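Side-chain contacts in acyl-coa oxidase (Arabidopsis thaliana, PDB 1W07), which uses FAD and molecular oxygen to desaturate medium- and long-chain acyl-CoAs to 2-trans-enoyl-CoAs in peroxisomes, releasing hydrogen peroxide: residues B[32-35]-B[36-39]; B[645-648]-B[649-653]. The protein carries 1 engineered substitution. All coordinates share one frame; numbering follows the deposited sequence.

Contact 1 of 2, residues B[32-35]-B[36-39]; sequences FEVS and DRIA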
ATOM      1  N   PHE B  32      30.023  -3.233  10.178  1.00 27.71           N
ATOM      2  CA  PHE B  32      29.188  -3.700  11.276  1.00 26.99           C
ATOM      3  C   PHE B  32      29.501  -2.992  12.588  1.00 28.62           C
ATOM      4  O   PHE B  32      28.587  -2.551  13.302  1.00 25.83           O
ATOM      5  CB  PHE B  32      29.366  -5.201  11.483  1.00 27.97           C
ATOM      6  CG  PHE B  32      28.715  -5.717  12.736  1.00 28.93           C
ATOM      7  CD1 PHE B  32      27.328  -5.854  12.819  1.00 29.16           C
ATOM      8  CD2 PHE B  32      29.485  -6.023  13.850  1.00 29.81           C
ATOM      9  CE1 PHE B  32      26.720  -6.289  14.003  1.00 31.25           C
ATOM     10  CE2 PHE B  32      28.891  -6.456  15.036  1.00 31.92           C
ATOM     11  CZ  PHE B  32      27.508  -6.589  15.117  1.00 32.58           C
ATOM     12  N   GLU B  33      30.791  -2.902  12.907  1.00 26.59           N
ATOM     13  CA  GLU B  33      31.249  -2.274  14.146  1.00 28.39           C
ATOM     14  C   GLU B  33      30.889  -0.798  14.238  1.00 26.96           C
ATOM     15  O   GLU B  33      30.405  -0.333  15.265  1.00 25.81           O
ATOM     16  CB  GLU B  33      32.771  -2.440  14.283  1.00 29.81           C
ATOM     17  CG  GLU B  33      33.210  -3.854  14.645  1.00 37.41           C
ATOM     18  CD  GLU B  33      34.695  -3.957  14.906  1.00 42.86           C
ATOM     19  OE1 GLU B  33      35.152  -5.042  15.331  1.00 43.90           O
ATOM     20  OE2 GLU B  33      35.418  -2.959  14.670  1.00 46.88           O
ATOM     21  N   VAL B  34      31.144  -0.062  13.168  1.00 26.28           N
ATOM     22  CA  VAL B  34      30.850   1.359  13.157  1.00 27.74           C
ATOM     23  C   VAL B  34      29.345   1.600  13.260  1.00 28.20           C
ATOM     24  O   VAL B  34      28.889   2.507  13.957  1.00 26.81           O
ATOM     25  CB  VAL B  34      31.392   2.027  11.872  1.00 28.97           C
ATOM     26  CG1 VAL B  34      31.077   3.501  11.885  1.00 34.14           C
ATOM     27  CG2 VAL B  34      32.900   1.823  11.782  1.00 31.61           C
ATOM     28  N   SER B  35      28.565   0.778  12.570  1.00 26.91           N
ATOM     29  CA  SER B  35      27.122   0.943  12.596  1.00 27.78           C
ATOM     30  C   SER B  35      26.546   0.577  13.961  1.00 27.02           C
ATOM     31  O   SER B  35      25.655   1.255  14.482  1.00 27.12           O
ATOM     32  CB  SER B  35      26.490   0.078  11.513  1.00 29.77           C
ATOM     33  OG  SER B  35      25.104   0.290  11.460  1.00 34.66           O
ATOM     34  N   ASP B  36      27.062  -0.497  14.544  1.00 25.54           N
ATOM     35  CA  ASP B  36      26.575  -0.943  15.835  1.00 26.07           C
ATOM     36  C   ASP B  36      26.831   0.122  16.895  1.00 26.10           C
ATOM     37  O   ASP B  36      25.965   0.403  17.721  1.00 25.63           O
ATOM     38  CB  ASP B  36      27.247  -2.270  16.207  1.00 26.78           C
ATOM     39  CG  ASP B  36      26.811  -2.787  17.558  1.00 28.10           C
ATOM     40  OD1 ASP B  36      27.640  -2.763  18.493  1.00 31.86           O
ATOM     41  OD2 ASP B  36      25.644  -3.223  17.701  1.00 29.57           O
ATOM     42  N   ARG B  37      28.012   0.727  16.848  1.00 25.23           N
ATOM     43  CA  ARG B  37      28.399   1.760  17.804  1.00 26.41           C
ATOM     44  C   ARG B  37      27.533   3.013  17.678  1.00 24.20           C
ATOM     45  O   ARG B  37      26.978   3.497  18.659  1.00 25.76           O
ATOM     46  CB  ARG B  37      29.862   2.143  17.585  1.00 28.68           C
ATOM     47  CG  ARG B  37      30.443   3.051  18.656  1.00 34.22           C
ATOM     48  CD  ARG B  37      31.620   3.830  18.093  1.00 36.21           C
ATOM     49  NE  ARG B  37      32.524   2.972  17.332  1.00 39.16           N
ATOM     50  CZ  ARG B  37      33.039   3.301  16.150  1.00 38.56           C
ATOM     51  NH1 ARG B  37      32.737   4.471  15.597  1.00 39.75           N
ATOM     52  NH2 ARG B  37      33.855   2.468  15.521  1.00 40.87           N
ATOM     53  N   ILE B  38      27.431   3.540  16.465  1.00 25.42           N
ATOM     54  CA  ILE B  38      26.643   4.741  16.232  1.00 24.99           C
ATOM     55  C   ILE B  38      25.166   4.490  16.523  1.00 24.79           C
ATOM     56  O   ILE B  38      24.473   5.369  17.041  1.00 21.79           O
ATOM     57  CB  ILE B  38      26.803   5.238  14.786  1.00 25.53           C
ATOM     58  CG1 ILE B  38      28.280   5.503  14.492  1.00 29.83           C
ATOM     59  CG2 ILE B  38      26.002   6.515  14.586  1.00 25.04           C
ATOM     60  CD1 ILE B  38      28.913   6.566  15.384  1.00 29.17           C
ATOM     61  N   ALA B  39      24.691   3.292  16.198  1.00 24.65           N
ATOM     62  CA  ALA B  39      23.296   2.942  16.433  1.00 25.68           C
ATOM     63  C   ALA B  39      22.970   3.075  17.914  1.00 25.36           C
ATOM     64  O   ALA B  39      21.953   3.674  18.279  1.00 21.56           O
ATOM     65  CB  ALA B  39      23.016   1.510  15.954  1.00 25.65           C
TER

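Contact 2 of 2, residues B[645-648]-B[649-653]; sequences DGYQ and EYLRP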
ATOM      1  N   ASP B 645     -13.208  15.746  25.604  1.00 25.73           N
ATOM      2  CA  ASP B 645     -13.567  17.145  25.444  1.00 25.21           C
ATOM      3  C   ASP B 645     -14.531  17.187  24.272  1.00 25.24           C
ATOM      4  O   ASP B 645     -14.205  16.703  23.192  1.00 26.16           O
ATOM      5  CB  ASP B 645     -12.330  17.978  25.123  1.00 30.50           C
ATOM      6  CG  ASP B 645     -12.671  19.412  24.752  1.00 30.95           C
ATOM      7  OD1 ASP B 645     -13.756  19.897  25.137  1.00 32.17           O
ATOM      8  OD2 ASP B 645     -11.846  20.048  24.076  1.00 33.33           O
ATOM      9  N   GLY B 646     -15.703  17.770  24.503  1.00 22.15           N
ATOM     10  CA  GLY B 646     -16.725  17.843  23.480  1.00 23.33           C
ATOM     11  C   GLY B 646     -17.942  17.075  23.963  1.00 22.31           C
ATOM     12  O   GLY B 646     -19.029  17.158  23.389  1.00 23.83           O
ATOM     13  N   TYR B 647     -17.748  16.309  25.027  1.00 23.64           N
ATOM     14  CA  TYR B 647     -18.820  15.520  25.623  1.00 26.94           C
ATOM     15  C   TYR B 647     -20.011  16.398  26.023  1.00 25.04           C
ATOM     16  O   TYR B 647     -21.157  16.112  25.661  1.00 24.74           O
ATOM     17  CB  TYR B 647     -18.293  14.798  26.858  1.00 27.15           C
ATOM     18  CG  TYR B 647     -19.347  14.519  27.905  1.00 29.41           C
ATOM     19  CD1 TYR B 647     -20.331  13.557  27.698  1.00 31.35           C
ATOM     20  CD2 TYR B 647     -19.368  15.237  29.096  1.00 31.71           C
ATOM     21  CE1 TYR B 647     -21.312  13.314  28.650  1.00 31.52           C
ATOM     22  CE2 TYR B 647     -20.339  15.006  30.060  1.00 33.21           C
ATOM     23  CZ  TYR B 647     -21.315  14.042  29.826  1.00 33.63           C
ATOM     24  OH  TYR B 647     -22.310  13.825  30.748  1.00 31.76           O
ATOM     25  N   GLN B 648     -19.722  17.463  26.768  1.00 28.05           N
ATOM     26  CA  GLN B 648     -20.737  18.397  27.251  1.00 28.94           C
ATOM     27  C   GLN B 648     -21.542  19.061  26.146  1.00 27.97           C
ATOM     28  O   GLN B 648     -22.748  19.259  26.281  1.00 28.24           O
ATOM     29  CB  GLN B 648     -20.095  19.480  28.129  1.00 31.02           C
ATOM     30  CG  GLN B 648     -19.424  18.952  29.394  1.00 37.51           C
ATOM     31  CD  GLN B 648     -18.045  18.365  29.134  1.00 42.11           C
ATOM     32  OE1 GLN B 648     -17.454  17.729  30.007  1.00 43.82           O
ATOM     33  NE2 GLN B 648     -17.525  18.584  27.936  1.00 42.47           N
ATOM     34  N   GLU B 649     -20.878  19.397  25.047  1.00 27.65           N
ATOM     35  CA  GLU B 649     -21.544  20.054  23.934  1.00 30.05           C
ATOM     36  C   GLU B 649     -22.150  19.119  22.890  1.00 28.84           C
ATOM     37  O   GLU B 649     -23.236  19.383  22.377  1.00 28.69           O
ATOM     38  CB  GLU B 649     -20.579  20.992  23.200  1.00 33.01           C
ATOM     39  CG  GLU B 649     -19.591  21.740  24.076  1.00 40.77           C
ATOM     40  CD  GLU B 649     -18.320  20.955  24.344  1.00 44.82           C
ATOM     41  OE1 GLU B 649     -18.381  19.915  25.032  1.00 45.01           O
ATOM     42  OE2 GLU B 649     -17.250  21.386  23.860  1.00 49.46           O
ATOM     43  N   TYR B 650     -21.460  18.026  22.581  1.00 25.48           N
ATOM     44  CA  TYR B 650     -21.934  17.147  21.517  1.00 26.62           C
ATOM     45  C   TYR B 650     -22.422  15.752  21.880  1.00 26.05           C
ATOM     46  O   TYR B 650     -22.989  15.056  21.029  1.00 27.03           O
ATOM     47  CB  TYR B 650     -20.843  17.061  20.448  1.00 24.38           C
ATOM     48  CG  TYR B 650     -20.266  18.424  20.100  1.00 23.95           C
ATOM     49  CD1 TYR B 650     -18.909  18.689  20.263  1.00 24.19           C
ATOM     50  CD2 TYR B 650     -21.084  19.454  19.633  1.00 22.57           C
ATOM     51  CE1 TYR B 650     -18.373  19.945  19.977  1.00 26.96           C
ATOM     52  CE2 TYR B 650     -20.567  20.722  19.344  1.00 22.82           C
ATOM     53  CZ  TYR B 650     -19.204  20.957  19.513  1.00 27.49           C
ATOM     54  OH  TYR B 650     -18.661  22.176  19.188  1.00 29.96           O
ATOM     55  N   LEU B 651     -22.215  15.334  23.123  1.00 22.88           N
ATOM     56  CA  LEU B 651     -22.672  14.013  23.544  1.00 26.27           C
ATOM     57  C   LEU B 651     -23.831  14.086  24.538  1.00 29.02           C
ATOM     58  O   LEU B 651     -24.849  13.411  24.356  1.00 26.59           O
ATOM     59  CB  LEU B 651     -21.515  13.211  24.158  1.00 25.32           C
ATOM     60  CG  LEU B 651     -20.444  12.728  23.166  1.00 26.48           C
ATOM     61  CD1 LEU B 651     -19.282  12.049  23.897  1.00 19.81           C
ATOM     62  CD2 LEU B 651     -21.102  11.775  22.178  1.00 23.75           C
ATOM     63  N   ARG B 652     -23.686  14.903  25.579  1.00 29.54           N
ATOM     64  CA  ARG B 652     -24.735  15.020  26.589  1.00 32.59           C
ATOM     65  C   ARG B 652     -26.076  15.440  25.990  1.00 32.46           C
ATOM     66  O   ARG B 652     -27.109  14.861  26.311  1.00 33.59           O
ATOM     67  CB  ARG B 652     -24.329  16.013  27.688  1.00 33.61           C
ATOM     68  CG  ARG B 652     -25.082  15.801  29.005  1.00 36.27           C
ATOM     69  CD  ARG B 652     -25.078  17.048  29.896  1.00 36.14           C
ATOM     70  NE  ARG B 652     -23.762  17.370  30.434  1.00 40.13           N
ATOM     71  CZ  ARG B 652     -23.396  18.589  30.833  1.00 41.36           C
ATOM     72  NH1 ARG B 652     -24.250  19.604  30.759  1.00 39.27           N
ATOM     73  NH2 ARG B 652     -22.166  18.799  31.287  1.00 42.93           N
ATOM     74  N   PRO B 653     -26.079  16.464  25.115  1.00 31.28           N
ATOM     75  CA  PRO B 653     -27.322  16.932  24.494  1.00 33.20           C
ATOM     76  C   PRO B 653     -28.056  15.844  23.714  1.00 34.52           C
ATOM     77  O   PRO B 653     -29.284  15.812  23.673  1.00 36.34           O
ATOM     78  CB  PRO B 653     -26.843  18.063  23.587  1.00 32.93           C
ATOM     79  CG  PRO B 653     -25.681  18.620  24.359  1.00 30.22           C
ATOM     80  CD  PRO B 653     -24.964  17.363  24.776  1.00 32.22           C
TER

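Contact 1 of 2, residues B[32-35]-B[36-39]
Asp36 N gives its hydrogen to Phe32 O at 2.8 Å, the first of four consecutive i to i+4 bonds in helix 29-43. Arg37 N to Glu33 O, Ile38 N to Val34 O and Ala39 N to Ser35 O carry the ladder on, the Ile38 bond being close to straight with an N-H...O angle of 171°.

On the outside of this backbone the side chains meet more lightly. Asp36 CB lies over one face of the Phe32 ring, 4.5 Å from CZ, while the Asp36 carboxylate reaches on to Asn608, whose ND2 is bonded to OD2. The other face-on approach is at Arg37. Its CG stands anti to the backbone N (chi1 -171°) and the chain bends at chi3 (-46°), which folds the guanidinium back along the helix over Val34. Val34 CA lies under one guanidinium face, displaced toward the rim. The group spans both Val34 methyls and comes nearest at CG2, 3.9 Å from NH2. The Glu33 carboxylate stays apart, with OE2 5.7 Å from Arg37 NH2; the salt bridge of this arginine is made by NH1 to Glu85 on helix 83-93. Val34 CG1 also packs on Ile38 CG1, at 4.3 Å.

Phe32 also packs on helix 18-26, and Val34, Ser35 and Ala39 touch helix 83-93. The whole is two regular turns of an amphipathic alpha-helix, with buried Val34, Ile38 and Ala39 alongside exposed Glu33 and Arg37, as expected of a helix packed within the N-terminal domain of an acyl-CoA oxidase.

Contact 2 of 2, residues B[645-648]-B[649-653]
The last helix, 647-655, starts with Gly646 at the N-cap position and then widens into a pi-type turn. Gly646 accepts from Tyr650 N through its carbonyl O at 2.7 Å. Next comes the wide turn: Tyr647 O takes two donors, Leu651 N at 2.9 Å and Arg652 N at 2.8 Å. The Arg652 bond is the straighter, with an N-H...O angle of 167° against 144° for Leu651. Pro653 has no N-H to continue the pattern, and its CD sits 3.3 Å from Gln648 O at the kink.

Glu649 bends at chi2 (87°) and curls back over the N-cap, bringing its carboxylate against Gly646. There OE1 receives a weak bond from Gln648 NE2 at 3.3 Å. Its other oxygen, OE2, is 4.0 Å from Asp645 OD1; these like charges are probably eased by Lys63 of the second subunit, which makes a salt bridge to Asp645 and a long, weak ion pair to Glu649.

The Tyr647 side chain crosses that of Leu651 at about a right angle, with CD1 3.7 Å from Leu651 CB and the hydroxyl next to Arg652. That OH lies in the guanidinium plane, at its edge, whereas Gln648 CA and CB lie over one guanidinium face, with CA toward its rim. Gln648 CG approaches Arg652 NH2 to 3.3 Å, and the amide plane stands perpendicular to the guanidinium.

The second subunit lies against this turn. Tyr647 stacks on its His214 and packs on its Asp213, both between its strands 197-207 and 220-224; Leu651 meets its Val182, and Tyr650 rests on Arg67 of its helix 58-78, which also supplies Lys63.

Overall arrangement
Both contacts are local, within one helix or at its start, partly buried and away from the FAD and active-site residues, but they lie toward opposite ends of the sequence, with centres about 52 Å apart and no touch between them. Contact 1 lies about 21 Å from the chain centre, a regular alpha-helical segment packed against helices 18-26 and 83-93 of its own subunit. Contact 2 lies about 47 Å out, where the C-terminal helix begins against the partner subunit of the homodimer. Their chemistry follows: in contact 1 Asp36 and Arg37 find partners in the same chain and aliphatic groups pack inward, whereas contact 2 combines a glycine at the N-cap position, an irregular turn and acidic and aromatic groups that meet the other chain.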